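Local structure of alpha-(N-acetylaminomethylene)succinic acid hydrolase (Mesorhizobium loti, 3KXP) at residues E116-A121 and S148-A153; V139-G144 and V163-T168; P257-R262 and D283-V288. The protein catalyses the last step of vitamin B6 degradation, hydrolysing (E)-2-(acetamidomethylene)succinate to succinic semialdehyde, acetate, ammonia and carbon dioxide. All coordinates share one frame; numbering follows the deposited sequence.

Interaction 1: E116-A121 and S148-A153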
loop_
_atom_site.group_PDB
_atom_site.type_symbol
_atom_site.label_atom_id
_atom_site.label_comp_id
_atom_site.label_asym_id
_atom_site.label_seq_id
_atom_site.Cartn_x
_atom_site.Cartn_y
_atom_site.Cartn_z
ATOM N N GLU A 116 22.231 -15.119 -11.380
ATOM C CA GLU A 116 22.058 -13.679 -11.360
ATOM C C GLU A 116 20.572 -13.375 -11.336
ATOM O O GLU A 116 19.750 -14.282 -11.460
ATOM C CB GLU A 116 22.694 -13.051 -12.598
ATOM C CG GLU A 116 24.188 -13.277 -12.697
ATOM C CD GLU A 116 24.950 -12.658 -11.538
ATOM O OE1 GLU A 116 25.011 -11.409 -11.452
ATOM O OE2 GLU A 116 25.486 -13.426 -10.709
ATOM N N ALA A 117 20.230 -12.103 -11.171
ATOM C CA ALA A 117 18.832 -11.682 -11.135
ATOM C C ALA A 117 18.037 -12.256 -12.306
ATOM O O ALA A 117 17.015 -12.921 -12.105
ATOM C CB ALA A 117 18.746 -10.153 -11.143
ATOM N N ASN A 118 18.511 -11.994 -13.524
ATOM C CA ASN A 118 17.848 -12.474 -14.738
ATOM C C ASN A 118 17.576 -13.969 -14.722
ATOM O O ASN A 118 16.490 -14.410 -15.098
ATOM C CB ASN A 118 18.672 -12.127 -15.976
ATOM C CG ASN A 118 18.503 -10.683 -16.403
ATOM O OD1 ASN A 118 19.176 -10.211 -17.323
ATOM N ND2 ASN A 118 17.597 -9.971 -15.737
ATOM N N ASP A 119 18.565 -14.745 -14.291
ATOM C CA ASP A 119 18.407 -16.193 -14.224
ATOM C C ASP A 119 17.194 -16.544 -13.377
ATOM O O ASP A 119 16.304 -17.250 -13.843
ATOM C CB ASP A 119 19.666 -16.842 -13.643
ATOM C CG ASP A 119 20.898 -16.568 -14.488
ATOM O OD1 ASP A 119 20.857 -16.886 -15.699
ATOM O OD2 ASP A 119 21.901 -16.036 -13.953
ATOM N N TYR A 120 17.144 -16.041 -12.145
ATOM C CA TYR A 120 16.009 -16.323 -11.266
ATOM C C TYR A 120 14.707 -15.733 -11.805
ATOM O O TYR A 120 13.624 -16.311 -11.621
ATOM C CB TYR A 120 16.235 -15.756 -9.859
ATOM C CG TYR A 120 17.204 -16.509 -8.979
ATOM C CD1 TYR A 120 18.556 -16.171 -8.949
ATOM C CD2 TYR A 120 16.756 -17.524 -8.130
ATOM C CE1 TYR A 120 19.442 -16.818 -8.090
ATOM C CE2 TYR A 120 17.632 -18.178 -7.268
ATOM C CZ TYR A 120 18.974 -17.820 -7.253
ATOM O OH TYR A 120 19.852 -18.476 -6.415
ATOM N N ALA A 121 14.811 -14.572 -12.447
ATOM C CA ALA A 121 13.637 -13.900 -13.001
ATOM C C ALA A 121 13.023 -14.713 -14.145
ATOM O O ALA A 121 11.800 -14.870 -14.222
ATOM C CB ALA A 121 14.014 -12.497 -13.486
ATOM N N SER A 148 11.337 -11.370 -7.668
ATOM C CA SER A 148 9.983 -11.029 -8.084
ATOM C C SER A 148 9.865 -9.658 -8.745
ATOM O O SER A 148 9.200 -9.522 -9.769
ATOM C CB SER A 148 9.025 -11.108 -6.901
ATOM O OG SER A 148 8.881 -12.443 -6.467
ATOM N N VAL A 149 10.501 -8.641 -8.174
ATOM C CA VAL A 149 10.420 -7.308 -8.758
ATOM C C VAL A 149 11.106 -7.281 -10.127
ATOM O O VAL A 149 10.639 -6.601 -11.045
ATOM C CB VAL A 149 11.041 -6.253 -7.826
ATOM C CG1 VAL A 149 10.963 -4.868 -8.469
ATOM C CG2 VAL A 149 10.306 -6.258 -6.484
ATOM N N THR A 150 12.205 -8.024 -10.270
ATOM C CA THR A 150 12.912 -8.090 -11.551
ATOM C C THR A 150 11.986 -8.761 -12.574
ATOM O O THR A 150 11.860 -8.310 -13.709
ATOM C CB THR A 150 14.218 -8.907 -11.438
ATOM O OG1 THR A 150 15.090 -8.286 -10.485
ATOM C CG2 THR A 150 14.933 -8.971 -12.787
ATOM N N ALA A 151 11.319 -9.828 -12.148
ATOM C CA ALA A 151 10.400 -10.561 -13.008
ATOM C C ALA A 151 9.231 -9.685 -13.460
ATOM O O ALA A 151 8.896 -9.647 -14.644
ATOM C CB ALA A 151 9.874 -11.796 -12.275
ATOM N N ALA A 152 8.614 -8.996 -12.508
ATOM C CA ALA A 152 7.478 -8.125 -12.787
ATOM C C ALA A 152 7.817 -7.025 -13.793
ATOM O O ALA A 152 7.002 -6.669 -14.645
ATOM C CB ALA A 152 6.978 -7.501 -11.488
ATOM N N ALA A 153 9.023 -6.486 -13.685
ATOM C CA ALA A 153 9.461 -5.425 -14.576
ATOM C C ALA A 153 9.790 -5.952 -15.970
ATOM O O ALA A 153 9.697 -5.221 -16.957
ATOM C CB ALA A 153 10.680 -4.722 -13.982
#
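Ala121 and Ala151 stand where the first turn of helix 117-131 meets helix 143-154, their CA atoms 4.7 Å apart, and the axes of the two short helical segments approach to 8.6 Å at a crossing angle of -74°. The side chains that meet at this point are small, chiefly alanines and a threonine. The CB of Ala121 points at the partner helix and settles between two residues of it: Thr150 CG2 lies 3.7 Å from Ala121 CB, and the backbone N of Ala151 is 4.0 Å from that same methyl carbon. Ala151 CB adds a wider methyl-to-methyl contact with Ala121 CB at 4.4 Å. Thr150 carries most of the other half. Its CG2 is anti to the backbone N (OG1 at chi1 -61°), which sets the methyl against Ala121, while OG1 is turned back to its own helix and hydrogen-bonds the carbonyl O of Arg146. That hydroxyl therefore meets the other segment merely by packing, with Ala117 CB 4.2 Å from Thr150 OG1. At the exposed margin the Asn118 side chain crosses that of Thr150 at about a right angle, with Asn118 ND2 4.1 Å from Thr150 CG2. No hydrogen bond joins the segments; van der Waals contact does all the work. Behind the contact, Ser148, Val149 and Ala152 lie against strand 159-165, while Tyr120 packs on Leu143, Arg146 and Asn147 farther back along helix 143-154 and hydrogen-bonds Thr239.

Interaction 2: V139-G144 and V163-T168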
loop_
_atom_site.group_PDB
_atom_site.type_symbol
_atom_site.label_atom_id
_atom_site.label_comp_id
_atom_site.label_asym_id
_atom_site.label_seq_id
_atom_site.Cartn_x
_atom_site.Cartn_y
_atom_site.Cartn_z
ATOM N N VAL A 139 4.972 -13.075 -4.015
ATOM C CA VAL A 139 5.303 -12.761 -2.627
ATOM C C VAL A 139 6.728 -13.252 -2.391
ATOM O O VAL A 139 6.960 -14.448 -2.238
ATOM C CB VAL A 139 4.383 -13.501 -1.653
ATOM C CG1 VAL A 139 4.817 -13.228 -0.215
ATOM C CG2 VAL A 139 2.944 -13.069 -1.869
ATOM N N GLY A 140 7.684 -12.333 -2.363
ATOM C CA GLY A 140 9.065 -12.742 -2.174
ATOM C C GLY A 140 9.807 -12.159 -0.989
ATOM O O GLY A 140 9.618 -11.000 -0.616
ATOM N N HIS A 141 10.658 -12.976 -0.386
ATOM C CA HIS A 141 11.440 -12.530 0.753
ATOM C C HIS A 141 12.902 -12.426 0.376
ATOM O O HIS A 141 13.507 -13.414 -0.036
ATOM C CB HIS A 141 11.313 -13.499 1.921
ATOM C CG HIS A 141 12.139 -13.106 3.106
ATOM N ND1 HIS A 141 12.697 -14.027 3.968
ATOM C CD2 HIS A 141 12.512 -11.887 3.563
ATOM C CE1 HIS A 141 13.382 -13.391 4.901
ATOM N NE2 HIS A 141 13.287 -12.092 4.680
ATOM N N SER A 142 13.464 -11.228 0.517
ATOM C CA SER A 142 14.873 -10.985 0.212
ATOM C C SER A 142 15.225 -11.422 -1.223
ATOM O O SER A 142 14.780 -10.786 -2.181
ATOM C CB SER A 142 15.739 -11.716 1.244
ATOM O OG SER A 142 16.988 -11.067 1.418
ATOM N N LEU A 143 16.031 -12.480 -1.373
ATOM C CA LEU A 143 16.386 -13.000 -2.702
ATOM C C LEU A 143 15.106 -13.137 -3.523
ATOM O O LEU A 143 15.055 -12.731 -4.684
ATOM C CB LEU A 143 17.049 -14.384 -2.599
ATOM C CG LEU A 143 17.112 -15.233 -3.888
ATOM C CD1 LEU A 143 17.969 -14.555 -4.937
ATOM C CD2 LEU A 143 17.692 -16.593 -3.580
ATOM N N GLY A 144 14.079 -13.727 -2.913
ATOM C CA GLY A 144 12.807 -13.890 -3.596
ATOM C C GLY A 144 12.210 -12.545 -3.994
ATOM O O GLY A 144 11.701 -12.394 -5.105
ATOM N N VAL A 163 4.726 -8.443 -3.657
ATOM C CA VAL A 163 4.878 -8.074 -2.263
ATOM C C VAL A 163 6.363 -8.341 -2.030
ATOM O O VAL A 163 6.766 -9.486 -1.812
ATOM C CB VAL A 163 4.047 -8.963 -1.325
ATOM C CG1 VAL A 163 4.396 -8.649 0.109
ATOM C CG2 VAL A 163 2.547 -8.738 -1.563
ATOM N N ALA A 164 7.171 -7.285 -2.120
ATOM C CA ALA A 164 8.616 -7.371 -1.941
ATOM C C ALA A 164 9.030 -7.221 -0.472
ATOM O O ALA A 164 9.198 -6.107 0.026
ATOM C CB ALA A 164 9.299 -6.302 -2.784
ATOM N N ILE A 165 9.220 -8.347 0.206
ATOM C CA ILE A 165 9.596 -8.335 1.617
ATOM C C ILE A 165 11.098 -8.248 1.894
ATOM O O ILE A 165 11.833 -9.217 1.719
ATOM C CB ILE A 165 9.063 -9.596 2.344
ATOM C CG1 ILE A 165 7.540 -9.694 2.178
ATOM C CG2 ILE A 165 9.446 -9.543 3.823
ATOM C CD1 ILE A 165 6.918 -10.905 2.877
ATOM N N ASP A 166 11.527 -7.069 2.328
ATOM C CA ASP A 166 12.905 -6.778 2.718
ATOM C C ASP A 166 14.053 -6.867 1.716
ATOM O O ASP A 166 15.051 -7.555 1.968
ATOM C CB ASP A 166 13.272 -7.601 3.956
ATOM C CG ASP A 166 13.954 -6.761 5.026
ATOM O OD1 ASP A 166 13.302 -5.829 5.543
ATOM O OD2 ASP A 166 15.136 -7.014 5.346
ATOM N N PHE A 167 13.913 -6.177 0.586
ATOM C CA PHE A 167 14.969 -6.122 -0.410
ATOM C C PHE A 167 14.659 -5.054 -1.429
ATOM O O PHE A 167 13.826 -5.231 -2.318
ATOM C CB PHE A 167 15.191 -7.461 -1.118
ATOM C CG PHE A 167 16.568 -7.582 -1.729
ATOM C CD1 PHE A 167 16.925 -6.812 -2.830
ATOM C CD2 PHE A 167 17.530 -8.394 -1.146
ATOM C CE1 PHE A 167 18.229 -6.841 -3.341
ATOM C CE2 PHE A 167 18.838 -8.436 -1.644
ATOM C CZ PHE A 167 19.188 -7.653 -2.745
ATOM N N THR A 168 15.363 -3.944 -1.299
ATOM C CA THR A 168 15.173 -2.789 -2.158
ATOM C C THR A 168 16.507 -2.413 -2.791
ATOM O O THR A 168 17.530 -3.045 -2.529
ATOM C CB THR A 168 14.719 -1.592 -1.315
ATOM O OG1 THR A 168 15.758 -1.275 -0.375
ATOM C CG2 THR A 168 13.427 -1.915 -0.550
#
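Ile165 O is approached from the opposing segment by three groups. Ser142 N-H gives it a nearly straight hydrogen bond of 2.9 Å (170° at the hydrogen), His141 CA-H adds a weaker CH...O contact, and His141 CD2 lies 3.3 Å from Ile165 O, which sits at the imidazole edge in the plane of the ring. His141 CG is anti to the backbone N (chi1 178°). The His141 and Ile165 side chains cross at about a right angle, and NE2 of the histidine is bonded to the carbonyl O of His294. Two more backbone bonds precede this one in the parallel ladder: Gly140 N to Val163 O, 3.0 Å, and Ile165 N to Gly140 O, 2.8 Å. On the face shared with His141 and Ile165, Val139 CG2 rests 4.3 Å from Val163 CB. Beyond the strands the two segments stay in touch: Phe167 CB packs 3.5 Å from Ser142 O. Ser142 OG lies in plane at the edge of the Phe167 ring, 3.7 Å from Phe167 CD2. An alanine in place of Phe167 would probably open a gap beside the Ser142 hydroxyl and the start of helix 143-154, since the Phe167 side chain also touches Ala145 and Arg146. Asp166 OD2 is hydrogen-bonded to His294 ND1 and Ser266 OG. Ser142 takes a strained positive phi (55°) between strand and helix, and a beta carbon on Gly140 would collide with Gly144 C. This strand-turn-helix and its Gly-x-Ser-x-Gly sequence match the nucleophile elbow of alpha/beta hydrolases, placing the inferred nucleophile Ser142 near Asp166 and His294, the inferred remainder of the catalytic triad; Ser142 and Leu143, with Ile77, also bind chloride.

Interaction 3: P257-R262 and D283-V288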
loop_
_atom_site.group_PDB
_atom_site.type_symbol
_atom_site.label_atom_id
_atom_site.label_comp_id
_atom_site.label_asym_id
_atom_site.label_seq_id
_atom_site.Cartn_x
_atom_site.Cartn_y
_atom_site.Cartn_z
ATOM N N PRO A 257 1.733 -3.193 -9.652
ATOM C CA PRO A 257 1.707 -2.854 -8.221
ATOM C C PRO A 257 2.761 -3.593 -7.401
ATOM O O PRO A 257 2.927 -4.806 -7.535
ATOM C CB PRO A 257 0.292 -3.245 -7.797
ATOM C CG PRO A 257 -0.500 -3.059 -9.063
ATOM C CD PRO A 257 0.411 -3.661 -10.100
ATOM N N VAL A 258 3.466 -2.852 -6.553
ATOM C CA VAL A 258 4.483 -3.435 -5.690
ATOM C C VAL A 258 4.386 -2.870 -4.276
ATOM O O VAL A 258 4.475 -1.661 -4.069
ATOM C CB VAL A 258 5.900 -3.170 -6.233
ATOM C CG1 VAL A 258 6.954 -3.723 -5.262
ATOM C CG2 VAL A 258 6.048 -3.812 -7.608
ATOM N N LEU A 259 4.177 -3.749 -3.305
ATOM C CA LEU A 259 4.102 -3.341 -1.916
ATOM C C LEU A 259 5.491 -3.576 -1.324
ATOM O O LEU A 259 6.027 -4.678 -1.412
ATOM C CB LEU A 259 3.079 -4.184 -1.164
ATOM C CG LEU A 259 3.032 -3.965 0.354
ATOM C CD1 LEU A 259 2.370 -2.621 0.669
ATOM C CD2 LEU A 259 2.237 -5.099 1.007
ATOM N N ILE A 260 6.081 -2.544 -0.738
ATOM C CA ILE A 260 7.403 -2.689 -0.146
ATOM C C ILE A 260 7.253 -2.926 1.349
ATOM O O ILE A 260 6.624 -2.132 2.054
ATOM C CB ILE A 260 8.262 -1.430 -0.353
ATOM C CG1 ILE A 260 8.401 -1.126 -1.844
ATOM C CG2 ILE A 260 9.634 -1.640 0.259
ATOM C CD1 ILE A 260 9.102 0.195 -2.133
ATOM N N VAL A 261 7.815 -4.029 1.829
ATOM C CA VAL A 261 7.745 -4.345 3.246
ATOM C C VAL A 261 9.151 -4.384 3.812
ATOM O O VAL A 261 10.022 -5.066 3.267
ATOM C CB VAL A 261 7.069 -5.708 3.494
ATOM C CG1 VAL A 261 7.109 -6.043 4.971
ATOM C CG2 VAL A 261 5.625 -5.665 3.012
ATOM N N ARG A 262 9.383 -3.626 4.881
ATOM C CA ARG A 262 10.694 -3.615 5.521
ATOM C C ARG A 262 10.535 -3.915 6.995
ATOM O O ARG A 262 9.519 -3.575 7.602
ATOM C CB ARG A 262 11.396 -2.254 5.401
ATOM C CG ARG A 262 12.822 -2.295 5.974
ATOM C CD ARG A 262 13.491 -0.942 6.121
ATOM N NE ARG A 262 13.198 -0.365 7.426
ATOM C CZ ARG A 262 14.041 -0.317 8.453
ATOM N NH1 ARG A 262 15.272 -0.805 8.358
ATOM N NH2 ARG A 262 13.634 0.212 9.593
ATOM N N ASP A 283 5.297 6.380 -5.460
ATOM C CA ASP A 283 3.956 5.820 -5.620
ATOM C C ASP A 283 3.762 4.404 -5.068
ATOM O O ASP A 283 2.628 3.970 -4.874
ATOM C CB ASP A 283 3.577 5.836 -7.101
ATOM C CG ASP A 283 4.492 4.956 -7.936
ATOM O OD1 ASP A 283 4.061 3.853 -8.350
ATOM O OD2 ASP A 283 5.654 5.359 -8.159
ATOM N N LEU A 284 4.850 3.681 -4.823
ATOM C CA LEU A 284 4.730 2.316 -4.313
ATOM C C LEU A 284 4.417 2.288 -2.812
ATOM O O LEU A 284 5.202 2.775 -2.000
ATOM C CB LEU A 284 6.020 1.534 -4.604
ATOM C CG LEU A 284 6.362 1.362 -6.089
ATOM C CD1 LEU A 284 7.726 0.673 -6.263
ATOM C CD2 LEU A 284 5.250 0.551 -6.764
ATOM N N PRO A 285 3.260 1.720 -2.427
ATOM C CA PRO A 285 2.880 1.649 -1.007
ATOM C C PRO A 285 3.951 0.981 -0.150
ATOM O O PRO A 285 4.587 0.017 -0.569
ATOM C CB PRO A 285 1.577 0.856 -1.030
ATOM C CG PRO A 285 1.751 -0.027 -2.227
ATOM C CD PRO A 285 2.326 0.942 -3.252
ATOM N N VAL A 286 4.134 1.498 1.057
ATOM C CA VAL A 286 5.146 0.983 1.964
ATOM C C VAL A 286 4.599 0.563 3.326
ATOM O O VAL A 286 3.708 1.215 3.881
ATOM C CB VAL A 286 6.252 2.045 2.193
ATOM C CG1 VAL A 286 7.261 1.533 3.189
ATOM C CG2 VAL A 286 6.941 2.390 0.865
ATOM N N VAL A 287 5.162 -0.523 3.854
ATOM C CA VAL A 287 4.810 -1.072 5.161
ATOM C C VAL A 287 6.116 -1.362 5.919
ATOM O O VAL A 287 7.001 -2.038 5.394
ATOM C CB VAL A 287 3.997 -2.388 5.016
ATOM C CG1 VAL A 287 4.003 -3.169 6.320
ATOM C CG2 VAL A 287 2.559 -2.073 4.620
ATOM N N VAL A 288 6.240 -0.819 7.131
ATOM C CA VAL A 288 7.416 -1.025 7.983
ATOM C C VAL A 288 6.898 -1.783 9.207
ATOM O O VAL A 288 6.075 -1.270 9.968
ATOM C CB VAL A 288 8.062 0.324 8.431
ATOM C CG1 VAL A 288 9.232 0.063 9.373
ATOM C CG2 VAL A 288 8.568 1.098 7.217
#
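Ile260 and Val287 form the close-knit middle of this parallel strand pair: Val287 N donates to Ile260 O at 2.8 Å, and the same oxygen also receives the CA-H of Val286. On one side of that bond Ile260 N meets Pro285 O at 3.0 Å, almost straight at 176°; on the other, Arg262 N meets Val287 O at 2.9 Å. Val287 O is shared too, with Val261 CA 3.2 Å away in a CH...O contact. Side chains pack on both faces. Leu259 CB leads away from the partner segment, but chi2 of 73° brings CD1 round to it, Leu259 CD1 lying 3.9 Å from Pro285 CG and 4.0 Å from Val287 CG2. Val261 and Val287 lie side by side, pointing the same way. Before the ladder begins, Leu284 reaches across so that its CD2 packs 3.8 Å from Val258 CB, while the Leu284 and Ile260 side chains cross at about a right angle, CB against CD1. The pair belongs to a beta-alpha-beta crossover whose helix, 271-280, covers Ile260 and Val286, while helix 301-313 lies over Leu259, Pro285 and Val287. Strand 286-289 is the outermost at this end of the chain's main sheet, and Val286 makes backbone hydrogen bonds to the second subunit, whose own Pro285 touches Pro285 here. Side chains pack less closely at the far end, although Val288 CA-H still makes a CH...O contact with Arg262 O. Val288 is partly exposed, and its CG1 comes only to 4.4 Å from Arg262 NH2, oblique to the guanidinium. That group finds its polar partners elsewhere: NH1 donates to the carbonyl O of Val269, and NH2 makes a weak bond to that of Glu264.

Interactions 1 and 2 interlock along the chain, their segments alternating, and share helix 143-154; their centres are about 11 Å apart, with Val149 CG2 packed 3.8 Å from Ala164 CB. Interaction 3 follows both in sequence and lies about 11 Å from interaction 2 and about 18 Å from interaction 1, centre to centre. Interactions 2 and 3 belong to one sheet, in which strands 159-165 and 258-263 are neighbours; Asp166 N lies 2.7 Å from Val261 O, a probable hydrogen bond. The three thus run from a helix layer, through the central strands, at whose C-terminal ends the inferred catalytic serine and aspartate lie, to the edge strand at the dimer interface.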